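Local coordinates for surface layer protein (Geobacillus stearothermophilus, PDB 2RA1) that builds the crystalline protein layer on the bacterial cell surface and, through the N-terminal part described here, probably anchors it to cell-wall polysaccharide, at residues D104-E109 / H127-E132; L167-T172 / V203-D208; I333-N338 / K350-K355; L368-S373 / V392-K397. All coordinates share one frame; numbering follows the deposited sequence.

Interaction 1. Residues D104-E109 / H127-E132; sequences DKMRQE and HKISYE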
loop_
_atom_site.group_PDB
_atom_site.type_symbol
_atom_site.label_atom_id
_atom_site.label_comp_id
_atom_site.label_asym_id
_atom_site.label_seq_id
_atom_site.Cartn_x
_atom_site.Cartn_y
_atom_site.Cartn_z
ATOM N N ASP A 104 -21.154 8.709 -18.361
ATOM C CA ASP A 104 -22.097 7.732 -17.809
ATOM C C ASP A 104 -21.899 6.368 -18.465
ATOM O O ASP A 104 -21.877 5.324 -17.794
ATOM C CB ASP A 104 -23.534 8.217 -18.009
ATOM C CG ASP A 104 -24.526 7.554 -17.064
ATOM O OD1 ASP A 104 -24.145 7.133 -15.960
ATOM O OD2 ASP A 104 -25.712 7.477 -17.421
ATOM N N LYS A 105 -21.735 6.399 -19.781
ATOM C CA LYS A 105 -21.534 5.197 -20.561
ATOM C C LYS A 105 -20.220 4.494 -20.211
ATOM O O LYS A 105 -20.159 3.246 -20.139
ATOM C CB LYS A 105 -21.635 5.522 -22.050
ATOM C CG LYS A 105 -20.829 4.624 -22.969
ATOM C CD LYS A 105 -19.458 5.235 -23.273
ATOM C CE LYS A 105 -18.610 4.345 -24.183
ATOM N NZ LYS A 105 -17.383 5.053 -24.655
ATOM N N MET A 106 -19.173 5.292 -19.997
ATOM C CA MET A 106 -17.868 4.760 -19.617
ATOM C C MET A 106 -17.944 4.173 -18.211
ATOM O O MET A 106 -17.395 3.109 -17.944
ATOM C CB MET A 106 -16.805 5.840 -19.688
ATOM C CG MET A 106 -16.346 6.164 -21.112
ATOM S SD MET A 106 -15.158 7.545 -21.223
ATOM C CE MET A 106 -13.637 6.730 -20.895
ATOM N N ARG A 107 -18.655 4.865 -17.323
ATOM C CA ARG A 107 -18.852 4.369 -15.982
ATOM C C ARG A 107 -19.552 3.004 -16.055
ATOM O O ARG A 107 -19.086 2.015 -15.477
ATOM C CB ARG A 107 -19.635 5.376 -15.121
ATOM C CG ARG A 107 -19.969 4.818 -13.739
ATOM C CD ARG A 107 -21.107 5.549 -13.006
ATOM N NE ARG A 107 -22.342 5.633 -13.785
ATOM C CZ ARG A 107 -23.251 4.663 -13.896
ATOM N NH1 ARG A 107 -23.101 3.502 -13.270
ATOM N NH2 ARG A 107 -24.333 4.860 -14.636
ATOM N N GLN A 108 -20.655 2.941 -16.788
ATOM C CA GLN A 108 -21.402 1.694 -16.914
ATOM C C GLN A 108 -20.565 0.597 -17.560
ATOM O O GLN A 108 -20.744 -0.588 -17.269
ATOM C CB GLN A 108 -22.676 1.898 -17.736
ATOM C CG GLN A 108 -23.779 2.665 -17.026
ATOM C CD GLN A 108 -24.929 2.991 -17.946
ATOM O OE1 GLN A 108 -25.006 2.480 -19.057
ATOM N NE2 GLN A 108 -25.824 3.858 -17.493
ATOM N N GLU A 109 -19.658 0.985 -18.448
ATOM C CA GLU A 109 -18.805 0.012 -19.115
ATOM C C GLU A 109 -17.743 -0.486 -18.126
ATOM O O GLU A 109 -17.352 -1.651 -18.151
ATOM C CB GLU A 109 -18.176 0.658 -20.332
ATOM C CG GLU A 109 -17.565 -0.250 -21.369
ATOM C CD GLU A 109 -17.212 0.522 -22.651
ATOM O OE1 GLU A 109 -18.013 1.376 -23.074
ATOM O OE2 GLU A 109 -16.134 0.279 -23.236
ATOM N N HIS A 127 -8.285 4.417 -16.911
ATOM C CA HIS A 127 -7.384 5.450 -17.393
ATOM C C HIS A 127 -8.118 6.409 -18.305
ATOM O O HIS A 127 -7.995 7.612 -18.155
ATOM C CB HIS A 127 -6.116 4.858 -18.037
ATOM C CG HIS A 127 -5.219 4.191 -17.044
ATOM N ND1 HIS A 127 -4.659 4.869 -15.981
ATOM C CD2 HIS A 127 -4.827 2.901 -16.912
ATOM C CE1 HIS A 127 -3.946 4.034 -15.250
ATOM N NE2 HIS A 127 -4.027 2.835 -15.796
ATOM N N LYS A 128 -8.904 5.858 -19.220
ATOM C CA LYS A 128 -9.705 6.665 -20.130
ATOM C C LYS A 128 -10.668 7.552 -19.373
ATOM O O LYS A 128 -10.819 8.726 -19.696
ATOM C CB LYS A 128 -10.471 5.784 -21.105
ATOM C CG LYS A 128 -9.581 4.983 -22.072
ATOM C CD LYS A 128 -10.487 4.134 -23.002
ATOM C CE LYS A 128 -9.678 3.316 -23.989
ATOM N NZ LYS A 128 -10.571 2.513 -24.879
ATOM N N ILE A 129 -11.305 7.000 -18.346
ATOM C CA ILE A 129 -12.305 7.769 -17.603
ATOM C C ILE A 129 -11.631 8.817 -16.716
ATOM O O ILE A 129 -12.147 9.920 -16.534
ATOM C CB ILE A 129 -13.262 6.852 -16.795
ATOM C CG1 ILE A 129 -14.708 7.203 -17.116
ATOM C CG2 ILE A 129 -13.028 7.008 -15.335
ATOM C CD1 ILE A 129 -15.740 6.379 -16.413
ATOM N N SER A 130 -10.461 8.465 -16.186
ATOM C CA SER A 130 -9.654 9.405 -15.421
ATOM C C SER A 130 -9.305 10.590 -16.281
ATOM O O SER A 130 -9.365 11.724 -15.823
ATOM C CB SER A 130 -8.361 8.760 -14.944
ATOM O OG SER A 130 -8.615 7.815 -13.936
ATOM N N TYR A 131 -8.940 10.323 -17.529
ATOM C CA TYR A 131 -8.523 11.381 -18.464
ATOM C C TYR A 131 -9.692 12.325 -18.765
ATOM O O TYR A 131 -9.560 13.543 -18.641
ATOM C CB TYR A 131 -7.965 10.721 -19.725
ATOM C CG TYR A 131 -7.585 11.614 -20.881
ATOM C CD1 TYR A 131 -6.262 11.986 -21.097
ATOM C CD2 TYR A 131 -8.536 12.029 -21.796
ATOM C CE1 TYR A 131 -5.902 12.776 -22.174
ATOM C CE2 TYR A 131 -8.192 12.823 -22.870
ATOM C CZ TYR A 131 -6.877 13.192 -23.060
ATOM O OH TYR A 131 -6.548 13.970 -24.143
ATOM N N GLU A 132 -10.837 11.747 -19.116
ATOM C CA GLU A 132 -12.075 12.491 -19.318
ATOM C C GLU A 132 -12.396 13.401 -18.146
ATOM O O GLU A 132 -12.753 14.561 -18.343
ATOM C CB GLU A 132 -13.262 11.544 -19.529
ATOM C CG GLU A 132 -13.232 10.798 -20.819
ATOM C CD GLU A 132 -13.512 11.694 -21.994
ATOM O OE1 GLU A 132 -13.891 12.855 -21.756
ATOM O OE2 GLU A 132 -13.350 11.242 -23.146
#
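Asp104 OD1 is gripped by two nitrogens of Arg107, whose backbone N meets Ile129 CD1 of the adjacent helix. The two segments form an antiparallel helix pair in the coiled-coil region of the N-terminal part. Their axes approach to 10.2 Å at 154°. Arg107 NH2 makes a salt bridge of 2.6 Å to Asp104 OD1, and the oxygen lies at the edge of the guanidinium, in its plane. Arg107 NE adds a weak bond to the same oxygen. This holds the arginine's end away from 127-132.

No hydrogen bond crosses the pair; the contact is apolar and is carried mainly by Met106. Its CG sits beside the backbone N (chi1 -77°), and the chain bends at its last torsion (chi3 84°). This lays the methyl against the other helix, with Met106 CE 3.3 Å from Lys128 CB. The methionine crosses Lys128 and Glu132 at about a right angle, and Met106 SD lies 3.8 Å from Glu132 CG.

The charged ends lead elsewhere. Glu132 forms salt bridges with Lys102 and Arg136, and Lys128 with Glu124. Helix 146-166 also packs here, touching Asp104, Arg107 and Ile129. Ile129 slides past Met106 in the opposite direction. Its CD1 wedges against the first helix, 3.5 Å from Met106 CB and 3.4 Å from Arg107 N.

Interaction 2. Residues L167-T172 / V203-D208; sequences LIYDIT and VSKVTD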
loop_
_atom_site.group_PDB
_atom_site.type_symbol
_atom_site.label_atom_id
_atom_site.label_comp_id
_atom_site.label_asym_id
_atom_site.label_seq_id
_atom_site.Cartn_x
_atom_site.Cartn_y
_atom_site.Cartn_z
ATOM N N LEU A 167 -11.638 2.387 -7.445
ATOM C CA LEU A 167 -10.788 1.398 -8.090
ATOM C C LEU A 167 -9.297 1.721 -8.106
ATOM O O LEU A 167 -8.534 0.996 -8.735
ATOM C CB LEU A 167 -11.240 1.254 -9.532
ATOM C CG LEU A 167 -12.134 0.047 -9.860
ATOM C CD1 LEU A 167 -12.723 -0.581 -8.604
ATOM C CD2 LEU A 167 -13.215 0.463 -10.837
ATOM N N ILE A 168 -8.878 2.815 -7.474
ATOM C CA ILE A 168 -7.494 3.288 -7.654
ATOM C C ILE A 168 -6.455 2.297 -7.115
ATOM O O ILE A 168 -5.399 2.095 -7.724
ATOM C CB ILE A 168 -7.253 4.712 -7.051
ATOM C CG1 ILE A 168 -5.817 5.173 -7.310
ATOM C CG2 ILE A 168 -7.538 4.750 -5.562
ATOM C CD1 ILE A 168 -5.599 6.647 -7.088
ATOM N N TYR A 169 -6.762 1.673 -5.980
ATOM C CA TYR A 169 -5.861 0.688 -5.403
ATOM C C TYR A 169 -5.700 -0.484 -6.347
ATOM O O TYR A 169 -4.571 -0.929 -6.602
ATOM C CB TYR A 169 -6.359 0.232 -4.035
ATOM C CG TYR A 169 -6.334 1.341 -3.007
ATOM C CD1 TYR A 169 -7.500 1.978 -2.618
ATOM C CD2 TYR A 169 -5.141 1.748 -2.416
ATOM C CE1 TYR A 169 -7.487 2.996 -1.669
ATOM C CE2 TYR A 169 -5.119 2.778 -1.472
ATOM C CZ TYR A 169 -6.298 3.397 -1.107
ATOM O OH TYR A 169 -6.297 4.404 -0.175
ATOM N N ASP A 170 -6.820 -0.970 -6.887
ATOM C CA ASP A 170 -6.787 -2.120 -7.800
ATOM C C ASP A 170 -5.842 -1.836 -8.975
ATOM O O ASP A 170 -4.998 -2.655 -9.336
ATOM C CB ASP A 170 -8.188 -2.441 -8.361
ATOM C CG ASP A 170 -9.206 -2.807 -7.277
ATOM O OD1 ASP A 170 -8.969 -2.505 -6.095
ATOM O OD2 ASP A 170 -10.264 -3.383 -7.616
ATOM N N ILE A 171 -5.988 -0.666 -9.581
ATOM C CA ILE A 171 -5.217 -0.378 -10.782
ATOM C C ILE A 171 -3.753 -0.117 -10.430
ATOM O O ILE A 171 -2.847 -0.525 -11.158
ATOM C CB ILE A 171 -5.849 0.764 -11.637
ATOM C CG1 ILE A 171 -6.921 0.198 -12.551
ATOM C CG2 ILE A 171 -4.811 1.447 -12.514
ATOM C CD1 ILE A 171 -8.282 0.011 -11.901
ATOM N N THR A 172 -3.518 0.525 -9.294
ATOM C CA THR A 172 -2.141 0.759 -8.887
ATOM C C THR A 172 -1.422 -0.567 -8.655
ATOM O O THR A 172 -0.319 -0.758 -9.162
ATOM C CB THR A 172 -2.015 1.672 -7.636
ATOM O OG1 THR A 172 -2.854 2.825 -7.784
ATOM C CG2 THR A 172 -0.564 2.113 -7.432
ATOM N N VAL A 203 -2.070 -3.428 -1.527
ATOM C CA VAL A 203 -2.803 -4.632 -1.927
ATOM C C VAL A 203 -3.884 -5.032 -0.919
ATOM O O VAL A 203 -4.852 -5.701 -1.259
ATOM C CB VAL A 203 -1.851 -5.808 -2.203
ATOM C CG1 VAL A 203 -1.012 -6.137 -0.939
ATOM C CG2 VAL A 203 -2.626 -7.012 -2.750
ATOM N N SER A 204 -3.723 -4.595 0.321
ATOM C CA SER A 204 -4.712 -4.858 1.347
ATOM C C SER A 204 -5.910 -3.939 1.195
ATOM O O SER A 204 -6.828 -3.977 2.007
ATOM C CB SER A 204 -4.098 -4.621 2.716
ATOM O OG SER A 204 -3.638 -3.288 2.788
ATOM N N LYS A 205 -5.893 -3.097 0.171
ATOM C CA LYS A 205 -7.005 -2.179 -0.068
ATOM C C LYS A 205 -7.737 -2.400 -1.399
ATOM O O LYS A 205 -8.704 -1.714 -1.692
ATOM C CB LYS A 205 -6.545 -0.730 0.088
ATOM C CG LYS A 205 -6.270 -0.362 1.537
ATOM C CD LYS A 205 -5.279 0.780 1.644
ATOM C CE LYS A 205 -4.346 0.597 2.840
ATOM N NZ LYS A 205 -2.945 0.968 2.473
ATOM N N VAL A 206 -7.290 -3.356 -2.203
ATOM C CA VAL A 206 -8.014 -3.641 -3.434
ATOM C C VAL A 206 -9.454 -4.023 -3.078
ATOM O O VAL A 206 -9.729 -4.449 -1.959
ATOM C CB VAL A 206 -7.346 -4.757 -4.291
ATOM C CG1 VAL A 206 -5.928 -4.355 -4.691
ATOM C CG2 VAL A 206 -7.328 -6.068 -3.538
ATOM N N THR A 207 -10.365 -3.829 -4.026
ATOM C CA THR A 207 -11.764 -4.191 -3.850
ATOM C C THR A 207 -11.951 -5.670 -4.122
ATOM O O THR A 207 -11.001 -6.386 -4.415
ATOM C CB THR A 207 -12.680 -3.459 -4.859
ATOM O OG1 THR A 207 -12.553 -4.076 -6.148
ATOM C CG2 THR A 207 -12.304 -2.000 -4.962
ATOM N N ASP A 208 -13.196 -6.118 -4.050
ATOM C CA ASP A 208 -13.519 -7.510 -4.316
ATOM C C ASP A 208 -13.430 -7.905 -5.780
ATOM O O ASP A 208 -13.187 -9.057 -6.103
ATOM C CB ASP A 208 -14.905 -7.819 -3.776
ATOM C CG ASP A 208 -14.892 -8.065 -2.281
ATOM O OD1 ASP A 208 -13.835 -8.474 -1.770
ATOM O OD2 ASP A 208 -15.930 -7.857 -1.619
HETATM O O HOH W 1 -9.964 -6.167 -6.650
#
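Asp170 joins the first turn of helix 168-185 to the loop around Thr207 by paired hydrogen bonds, within the spectrin-like repeat. Thr207 N donates to Asp170 OD1 (2.8 Å, N-H...O angle 158°) on the syn side, somewhat out of the carboxylate plane. Thr207 OG1, which also bonds to Ala209 N, donates to the syn lone pair of Asp170 OD2 at 2.8 Å. A chi1 of 76° places the hydroxyl between the threonine's N and carbonyl carbon, which lets both donors face one carboxylate. A water probably gives a third link, donating to Asp170 OD2 and, at a doubtfully short distance, to Thr207 O. With an alanine in place of Asp170, both Thr207 donors would probably lose their acceptor, leaving the loop freer to shift from the helix.

The aromatic contact is a CH-pi interaction. Lys205 CB sits over the centre of one Tyr169 ring face, 3.8 Å from the centroid. Lys205 CD lies 3.7 Å from Tyr169 CE2, while Lys205 NZ turns back to Gln201 O.

Apolar packing is slighter: Leu167 CD1 meets Thr207 CG2 at 3.9 Å. Leu214 of helix 211-228 touches both Asp170 and Val206. Leu167 also packs on helices 89-115 and 119-135.

Interaction 3. Residues I333-N338 / K350-K355; sequences ITFNFN and KYVTVK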
loop_
_atom_site.group_PDB
_atom_site.type_symbol
_atom_site.label_atom_id
_atom_site.label_comp_id
_atom_site.label_asym_id
_atom_site.label_seq_id
_atom_site.Cartn_x
_atom_site.Cartn_y
_atom_site.Cartn_z
ATOM N N ILE A 333 20.588 -8.572 42.281
ATOM C CA ILE A 333 19.434 -9.372 41.952
ATOM C C ILE A 333 18.308 -9.103 42.929
ATOM O O ILE A 333 18.531 -9.034 44.133
ATOM C CB ILE A 333 19.762 -10.877 41.890
ATOM C CG1 ILE A 333 18.571 -11.631 41.304
ATOM C CG2 ILE A 333 20.133 -11.412 43.248
ATOM C CD1 ILE A 333 18.713 -13.111 41.322
ATOM N N THR A 334 17.101 -8.921 42.393
ATOM C CA THR A 334 15.924 -8.679 43.221
ATOM C C THR A 334 14.673 -9.343 42.648
ATOM O O THR A 334 14.596 -9.613 41.451
ATOM C CB THR A 334 15.647 -7.190 43.367
ATOM O OG1 THR A 334 15.422 -6.634 42.068
ATOM C CG2 THR A 334 16.851 -6.486 44.003
ATOM N N PHE A 335 13.706 -9.598 43.529
ATOM C CA PHE A 335 12.397 -10.094 43.160
ATOM C C PHE A 335 11.574 -8.922 42.641
ATOM O O PHE A 335 11.661 -7.803 43.168
ATOM C CB PHE A 335 11.731 -10.758 44.365
ATOM C CG PHE A 335 12.185 -12.168 44.593
ATOM C CD1 PHE A 335 13.072 -12.475 45.617
ATOM C CD2 PHE A 335 11.747 -13.188 43.764
ATOM C CE1 PHE A 335 13.503 -13.779 45.815
ATOM C CE2 PHE A 335 12.173 -14.492 43.950
ATOM C CZ PHE A 335 13.069 -14.780 44.977
ATOM N N ASN A 336 10.793 -9.159 41.595
ATOM C CA ASN A 336 10.128 -8.053 40.922
ATOM C C ASN A 336 9.023 -7.432 41.765
ATOM O O ASN A 336 8.773 -6.224 41.690
ATOM C CB ASN A 336 9.621 -8.499 39.559
ATOM C CG ASN A 336 10.732 -8.953 38.674
ATOM O OD1 ASN A 336 11.885 -8.584 38.885
ATOM N ND2 ASN A 336 10.412 -9.767 37.682
ATOM N N PHE A 337 8.375 -8.247 42.584
ATOM C CA PHE A 337 7.309 -7.718 43.414
ATOM C C PHE A 337 7.363 -8.300 44.817
ATOM O O PHE A 337 8.076 -9.265 45.076
ATOM C CB PHE A 337 5.954 -8.016 42.774
ATOM C CG PHE A 337 5.946 -7.848 41.291
ATOM C CD1 PHE A 337 6.076 -8.949 40.451
ATOM C CD2 PHE A 337 5.802 -6.589 40.728
ATOM C CE1 PHE A 337 6.066 -8.791 39.071
ATOM C CE2 PHE A 337 5.784 -6.417 39.351
ATOM C CZ PHE A 337 5.921 -7.513 38.519
ATOM N N ASN A 338 6.582 -7.719 45.718
ATOM C CA ASN A 338 6.500 -8.223 47.084
ATOM C C ASN A 338 5.609 -9.460 47.182
ATOM O O ASN A 338 5.324 -9.938 48.276
ATOM C CB ASN A 338 6.018 -7.124 48.051
ATOM C CG ASN A 338 4.632 -6.599 47.703
ATOM O OD1 ASN A 338 4.112 -6.863 46.617
ATOM N ND2 ASN A 338 4.032 -5.843 48.619
ATOM N N LYS A 350 10.891 -16.085 36.537
ATOM C CA LYS A 350 10.090 -15.050 35.902
ATOM C C LYS A 350 9.822 -13.918 36.879
ATOM O O LYS A 350 9.160 -12.951 36.533
ATOM C CB LYS A 350 8.757 -15.645 35.447
ATOM C CG LYS A 350 8.896 -16.897 34.595
ATOM C CD LYS A 350 9.150 -16.575 33.131
ATOM C CE LYS A 350 9.979 -17.655 32.442
ATOM N NZ LYS A 350 11.451 -17.568 32.743
ATOM N N TYR A 351 10.322 -14.040 38.112
ATOM C CA TYR A 351 9.960 -13.068 39.139
ATOM C C TYR A 351 11.137 -12.349 39.699
ATOM O O TYR A 351 11.070 -11.681 40.727
ATOM C CB TYR A 351 9.157 -13.736 40.244
ATOM C CG TYR A 351 7.785 -14.032 39.740
ATOM C CD1 TYR A 351 7.504 -15.241 39.110
ATOM C CD2 TYR A 351 6.792 -13.068 39.805
ATOM C CE1 TYR A 351 6.248 -15.500 38.599
ATOM C CE2 TYR A 351 5.541 -13.314 39.296
ATOM C CZ TYR A 351 5.268 -14.534 38.704
ATOM O OH TYR A 351 4.009 -14.769 38.211
ATOM N N VAL A 352 12.231 -12.445 38.987
ATOM C CA VAL A 352 13.461 -11.984 39.562
ATOM C C VAL A 352 14.247 -11.239 38.471
ATOM O O VAL A 352 14.215 -11.612 37.298
ATOM C CB VAL A 352 14.170 -13.209 40.163
ATOM C CG1 VAL A 352 15.202 -13.788 39.192
ATOM C CG2 VAL A 352 14.726 -12.892 41.520
ATOM N N THR A 353 14.896 -10.146 38.846
ATOM C CA THR A 353 15.656 -9.360 37.887
ATOM C C THR A 353 17.116 -9.240 38.316
ATOM O O THR A 353 17.412 -8.997 39.493
ATOM C CB THR A 353 15.080 -7.924 37.741
ATOM O OG1 THR A 353 13.792 -7.970 37.117
ATOM C CG2 THR A 353 15.986 -7.085 36.892
ATOM N N VAL A 354 18.012 -9.395 37.342
ATOM C CA VAL A 354 19.448 -9.298 37.547
ATOM C C VAL A 354 20.035 -8.093 36.794
ATOM O O VAL A 354 19.731 -7.861 35.631
ATOM C CB VAL A 354 20.151 -10.589 37.081
ATOM C CG1 VAL A 354 21.660 -10.515 37.316
ATOM C CG2 VAL A 354 19.564 -11.782 37.789
ATOM N N LYS A 355 20.877 -7.325 37.473
ATOM C CA LYS A 355 21.513 -6.167 36.861
ATOM C C LYS A 355 23.028 -6.198 37.046
ATOM O O LYS A 355 23.528 -6.820 37.982
ATOM C CB LYS A 355 20.940 -4.887 37.457
ATOM C CG LYS A 355 19.468 -4.763 37.220
ATOM C CD LYS A 355 18.913 -3.517 37.857
ATOM C CE LYS A 355 17.451 -3.349 37.516
ATOM N NZ LYS A 355 16.878 -2.122 38.139
HETATM O O HOH W 2 17.655 -6.176 39.869
HETATM O O HOH W 3 7.920 -10.057 36.609
HETATM O O HOH W 4 12.133 -10.588 35.189
#
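In a two-stranded sheet of the chain's C-terminal beta domain, Thr334 and Thr353 form an antiparallel hydrogen-bonded pair, flanked by the non-hydrogen-bonded pairs Ile333-Val354 and Phe335-Val352. Thr353 N donates to Thr334 O at 2.7 Å, and Thr334 N donates back to Thr353 O at 2.9 Å. Just past the strand, Asn336 N donates one more hydrogen bond, to Tyr351 O at 2.7 Å.

On the face of Ile333, Phe335, Val352 and Val354, the side chains are apolar. Val352 CG2 lies over one face of the Phe335 ring, offset toward its rim and 3.9 Å from the centroid. Ile333 CG1 stands opposite its backbone N (chi1 -170°), which brings it to 3.7 Å from Val354 CG2. This face covers Leu368, Val392, Ala394 and Val396 of the four-stranded sheet, giving a two-layered beta packing.

The other face is polar. Thr353 OG1 donates to Asn336 OD1 at 2.7 Å, tilted from the amide plane. Asn336 ND2 donates to waters 3 and 4, which donate to Lys350 O and Val352 O. A leucine in place of Asn336 would probably strand the Thr353 hydroxyl without its acceptor and break both water bridges. Beyond the asparagine, the rings of Phe337 and Tyr351 meet at their edges.

The chemistry thus divides by face: hydrocarbon fills the space between the sheets, while amide, hydroxyl and waters tie the strands together at the Asn336 end.

Interaction 4. Residues L368-S373 / V392-K397; sequences LEFTSS and VNATVK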
loop_
_atom_site.group_PDB
_atom_site.type_symbol
_atom_site.label_atom_id
_atom_site.label_comp_id
_atom_site.label_asym_id
_atom_site.label_seq_id
_atom_site.Cartn_x
_atom_site.Cartn_y
_atom_site.Cartn_z
ATOM N N LEU A 368 20.514 -19.333 37.485
ATOM C CA LEU A 368 19.884 -19.024 38.758
ATOM C C LEU A 368 19.692 -20.259 39.610
ATOM O O LEU A 368 19.167 -21.273 39.132
ATOM C CB LEU A 368 18.521 -18.398 38.521
ATOM C CG LEU A 368 18.569 -16.958 38.045
ATOM C CD1 LEU A 368 17.161 -16.510 37.678
ATOM C CD2 LEU A 368 19.211 -16.067 39.137
ATOM N N GLU A 369 20.087 -20.174 40.881
ATOM C CA GLU A 369 19.784 -21.248 41.809
ATOM C C GLU A 369 18.904 -20.714 42.930
ATOM O O GLU A 369 19.060 -19.567 43.350
ATOM C CB GLU A 369 21.061 -21.909 42.333
ATOM C CG GLU A 369 21.943 -21.006 43.165
ATOM C CD GLU A 369 23.303 -21.623 43.443
ATOM O OE1 GLU A 369 23.970 -21.176 44.410
ATOM O OE2 GLU A 369 23.692 -22.554 42.692
ATOM N N PHE A 370 17.967 -21.544 43.389
ATOM C CA PHE A 370 16.960 -21.143 44.375
ATOM C C PHE A 370 16.943 -22.016 45.616
ATOM O O PHE A 370 17.215 -23.213 45.561
ATOM C CB PHE A 370 15.538 -21.200 43.784
ATOM C CG PHE A 370 15.305 -20.251 42.654
ATOM C CD1 PHE A 370 15.469 -20.657 41.338
ATOM C CD2 PHE A 370 14.900 -18.958 42.897
ATOM C CE1 PHE A 370 15.235 -19.766 40.270
ATOM C CE2 PHE A 370 14.674 -18.053 41.823
ATOM C CZ PHE A 370 14.842 -18.471 40.527
ATOM N N THR A 371 16.592 -21.408 46.736
ATOM C CA THR A 371 16.143 -22.162 47.889
ATOM C C THR A 371 14.799 -21.586 48.294
ATOM O O THR A 371 14.463 -20.441 47.984
ATOM C CB THR A 371 17.128 -22.084 49.069
ATOM O OG1 THR A 371 17.047 -20.793 49.680
ATOM C CG2 THR A 371 18.547 -22.344 48.591
ATOM N N SER A 372 14.024 -22.388 48.996
ATOM C CA SER A 372 12.670 -21.993 49.322
ATOM C C SER A 372 12.143 -22.761 50.522
ATOM O O SER A 372 12.590 -23.880 50.824
ATOM C CB SER A 372 11.753 -22.227 48.126
ATOM O OG SER A 372 10.485 -21.641 48.364
ATOM N N SER A 373 11.177 -22.143 51.185
ATOM C CA SER A 373 10.383 -22.813 52.176
ATOM C C SER A 373 9.560 -23.932 51.527
ATOM O O SER A 373 9.063 -24.819 52.218
ATOM C CB SER A 373 9.473 -21.807 52.893
ATOM O OG SER A 373 8.384 -21.436 52.077
ATOM N N VAL A 392 11.635 -17.441 49.728
ATOM C CA VAL A 392 12.409 -17.823 48.559
ATOM C C VAL A 392 13.722 -17.059 48.555
ATOM O O VAL A 392 13.862 -16.020 49.215
ATOM C CB VAL A 392 11.650 -17.529 47.258
ATOM C CG1 VAL A 392 10.410 -18.390 47.147
ATOM C CG2 VAL A 392 11.241 -16.064 47.224
ATOM N N ASN A 393 14.679 -17.589 47.804
ATOM C CA ASN A 393 16.025 -17.037 47.736
ATOM C C ASN A 393 16.614 -17.286 46.347
ATOM O O ASN A 393 16.837 -18.425 45.942
ATOM C CB ASN A 393 16.884 -17.694 48.807
ATOM C CG ASN A 393 18.275 -17.111 48.882
ATOM O OD1 ASN A 393 18.910 -16.814 47.859
ATOM N ND2 ASN A 393 18.763 -16.946 50.106
ATOM N N ALA A 394 16.835 -16.224 45.593
ATOM C CA ALA A 394 17.484 -16.365 44.306
ATOM C C ALA A 394 18.963 -15.964 44.417
ATOM O O ALA A 394 19.303 -14.902 44.965
ATOM C CB ALA A 394 16.769 -15.531 43.248
ATOM N N THR A 395 19.833 -16.831 43.915
ATOM C CA THR A 395 21.258 -16.555 43.879
ATOM C C THR A 395 21.704 -16.816 42.451
ATOM O O THR A 395 21.308 -17.816 41.854
ATOM C CB THR A 395 22.064 -17.456 44.849
ATOM O OG1 THR A 395 21.678 -17.193 46.201
ATOM C CG2 THR A 395 23.555 -17.173 44.728
ATOM N N VAL A 396 22.485 -15.897 41.888
ATOM C CA VAL A 396 23.062 -16.108 40.568
ATOM C C VAL A 396 24.217 -17.075 40.727
ATOM O O VAL A 396 25.187 -16.775 41.420
ATOM C CB VAL A 396 23.607 -14.808 39.965
ATOM C CG1 VAL A 396 24.266 -15.099 38.635
ATOM C CG2 VAL A 396 22.512 -13.798 39.793
ATOM N N LYS A 397 24.115 -18.240 40.107
ATOM C CA LYS A 397 25.156 -19.242 40.279
ATOM C C LYS A 397 26.383 -18.823 39.475
ATOM O O LYS A 397 26.246 -18.297 38.366
ATOM C CB LYS A 397 24.662 -20.616 39.818
ATOM C CG LYS A 397 25.578 -21.766 40.208
ATOM C CD LYS A 397 25.285 -23.027 39.403
ATOM C CE LYS A 397 25.608 -22.828 37.925
ATOM N NZ LYS A 397 25.785 -24.123 37.184
HETATM O O HOH W 5 19.465 -19.376 46.275
#
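An antiparallel strand pair at the edge of the mixed four-stranded sheet, in the C-terminal beta domain of this chain, joins Leu368-Ser372 to Val392-Val396. Glu369 and Thr395 make a straight hydrogen-bonded pair, with Glu369 N to Thr395 O at 2.8 Å and Thr395 N to Glu369 O at 2.9 Å. The pair Thr371-Asn393 is looser. Thr371 N donates to Asn393 O at 3.1 Å, and the return bond from Asn393 N is weak.

On one face, Phe370 CE2 packs 3.6 Å from Ala394 CB, and Leu368 CD2 lies 4.1 Å from Val396 CG2. The two-stranded sheet covers this side.

On the other face, Glu369 and Thr395 run side by side. Glu369 CG stands between its backbone N and carbonyl carbon (chi1 65°), and the extended chain carries Glu369 OE2 to 3.2 Å from Lys397 CG. That approach is to the lysine's aliphatic part, since Lys397 NZ bends away to a salt bridge with Glu367. Thr371 and Asn393 also lie alongside each other, with Asn393 CB 3.2 Å from Thr371 OG1. Asn393 ND2 bonds to Asn405 OD1, and Thr395 OG1 pairs with Thr402 OG1.

The direct hydrogen bonds between these strands are all backbone; a water probably also bridges Glu369 O and Asn393 O. Polar ends on the outer face look mostly to other partners, and the inner face is mostly hydrocarbon, with Ser372 at one end.

How the interactions relate
From the N terminus, interaction 1 comes first, closing the turn between helices 89-115 and 119-135. Interaction 2 closes a longer excursion through helices 168-185 and 189-202. The two touch where His127 NE2 packs on Ile171 CG2 at 3.6 Å, linking two helical regions, the second a spectrin-like repeat. Interaction 3 closes a short loop in the C-terminal beta domain. Interaction 4 follows it and closes the loop after strand 367-372. All four are in series; none nests or crosses. Interactions 3 and 4 pack face to face, with Ile333 CD1 3.7 Å from Ala394 CB. The centres of interactions 1 and 4 lie about 76 Å apart, reflecting the chain's elongated shape.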